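Local coordinates for haloacid dehalogenase domain protein hydrolase (Planctomyces limnophilus, PDB 4OVY) that is probably a hydrolase of the haloacid dehalogenase superfamily, perhaps a phosphatase, and binds calcium, at residues R65-A68 against E73-T76. Residues are numbered along the deposited sequence; the frame is centred on the assembly and turned at random.
Sequences RLLA and EWRT. With EDO (1,2-ethanediol), chain E.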
# COMPACT_ATOMS: atom_id res chain seq x y z
N ARG A 65 19.23 -23.99 -7.98
CA ARG A 65 20.04 -24.81 -8.88
C ARG A 65 21.14 -24.01 -9.56
O ARG A 65 22.27 -24.48 -9.68
CB ARG A 65 19.15 -25.50 -9.92
CG ARG A 65 18.33 -26.62 -9.32
CD ARG A 65 17.65 -27.47 -10.38
NE ARG A 65 16.59 -28.26 -9.78
CZ ARG A 65 15.28 -27.99 -9.87
NH1 ARG A 65 14.83 -26.94 -10.54
NH2 ARG A 65 14.41 -28.80 -9.27
N LEU A 66 20.82 -22.80 -10.00
CA LEU A 66 21.79 -21.93 -10.66
C LEU A 66 22.90 -21.51 -9.69
O LEU A 66 24.07 -21.42 -10.08
CB LEU A 66 21.09 -20.69 -11.24
CG LEU A 66 21.93 -19.75 -12.10
CD1 LEU A 66 22.40 -20.45 -13.37
CD2 LEU A 66 21.12 -18.50 -12.45
N LEU A 67 22.53 -21.26 -8.44
CA LEU A 67 23.48 -20.78 -7.43
C LEU A 67 24.27 -21.88 -6.72
O LEU A 67 25.26 -21.59 -6.05
CB LEU A 67 22.73 -19.96 -6.38
CG LEU A 67 22.09 -18.67 -6.90
CD1 LEU A 67 21.09 -18.13 -5.89
CD2 LEU A 67 23.15 -17.63 -7.24
N ALA A 68 23.84 -23.13 -6.87
CA ALA A 68 24.33 -24.23 -6.03
C ALA A 68 25.82 -24.52 -6.17
O ALA A 68 26.42 -25.08 -5.26
CB ALA A 68 23.54 -25.51 -6.29
N GLU A 73 27.60 -26.30 1.27
CA GLU A 73 26.78 -26.52 2.47
C GLU A 73 25.31 -26.88 2.15
O GLU A 73 24.63 -27.50 2.97
CB GLU A 73 26.86 -25.30 3.40
CG GLU A 73 25.99 -24.10 3.06
CD GLU A 73 26.50 -23.23 1.91
OE1 GLU A 73 27.46 -23.61 1.20
OE2 GLU A 73 25.91 -22.14 1.72
N TRP A 74 24.85 -26.53 0.95
CA TRP A 74 23.47 -26.82 0.55
C TRP A 74 23.18 -28.31 0.33
O TRP A 74 22.01 -28.71 0.26
CB TRP A 74 23.08 -26.03 -0.70
CG TRP A 74 22.84 -24.58 -0.47
CD1 TRP A 74 22.86 -23.91 0.73
CD2 TRP A 74 22.50 -23.62 -1.46
NE1 TRP A 74 22.58 -22.59 0.53
CE2 TRP A 74 22.34 -22.38 -0.81
CE3 TRP A 74 22.32 -23.68 -2.85
CZ2 TRP A 74 22.02 -21.20 -1.49
CZ3 TRP A 74 21.99 -22.51 -3.53
CH2 TRP A 74 21.84 -21.29 -2.85
N ARG A 75 24.23 -29.12 0.21
CA ARG A 75 24.03 -30.56 0.15
C ARG A 75 23.44 -31.11 1.44
O ARG A 75 22.87 -32.19 1.43
CB ARG A 75 25.34 -31.29 -0.18
CG ARG A 75 25.88 -31.00 -1.56
CD ARG A 75 26.87 -32.05 -2.02
NE ARG A 75 27.33 -31.81 -3.39
CZ ARG A 75 28.34 -31.01 -3.73
NH1 ARG A 75 29.04 -30.35 -2.81
NH2 ARG A 75 28.66 -30.88 -5.02
N THR A 76 23.57 -30.38 2.54
CA THR A 76 23.00 -30.79 3.82
C THR A 76 22.01 -29.79 4.44
O THR A 76 21.14 -30.19 5.21
CB THR A 76 24.10 -31.15 4.86
OG1 THR A 76 25.09 -30.12 4.92
CG2 THR A 76 24.78 -32.45 4.47
C1 EDO E . 29.42 -27.38 -5.99
O1 EDO E . 30.13 -28.62 -6.08
C2 EDO E . 29.46 -26.86 -4.56
O2 EDO E . 30.81 -26.64 -4.16
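A tryptophan folds back here onto Leu67 and Ala68, around the C-terminal part of helix 55-67, across a four-residue connection. The contact belongs to the helical region inserted between the first core strand, 38-41, and the next parallel strand, 156-161, the place of a cap in haloacid dehalogenase hydrolases. It lies away from the calcium site.

Trp74, on a 3-10 segment, reaches Leu67 and Ala68 with the six-membered half of its indole. Atom CH2 of Trp74 lies 3.9 Å from CB of Leu67. Two ring positions along, beyond CZ3, CE3 of Trp74 approaches CA of Ala68 to 3.8 Å and the methyl CB of Ala68 to 4.1 Å. Both residues come at the indole obliquely, and Leu67 touches it with the root of its side chain. Trp74 CG stands beside the backbone N (chi1 -74°) and anti to the carbonyl carbon, which carries the six-membered ring to Leu67 and Ala68. The rings of His71 and Phe80 stack with this indole; His71 lies in the loop and Phe80 at the start of helix 80-84. His71 ND1 is in turn hydrogen-bonded to Glu73 OE2.

The 3-10 segment is closed by a backbone bond from Thr76 N to Glu73 O, 3.1 Å long. A weak bond from Thr76 OG1 reaches the same carbonyl oxygen. An ethanediol, probably from the crystallisation liquor, sits near Ala68 O. Its O1 accepts a hydrogen bond of 2.9 Å from Arg75 NH2, near the guanidinium plane.

No hydrogen bond joins the two segments directly. Their small shared surface, 126 Å² in all, is held by van der Waals contact, with Trp74 supplying over half of it.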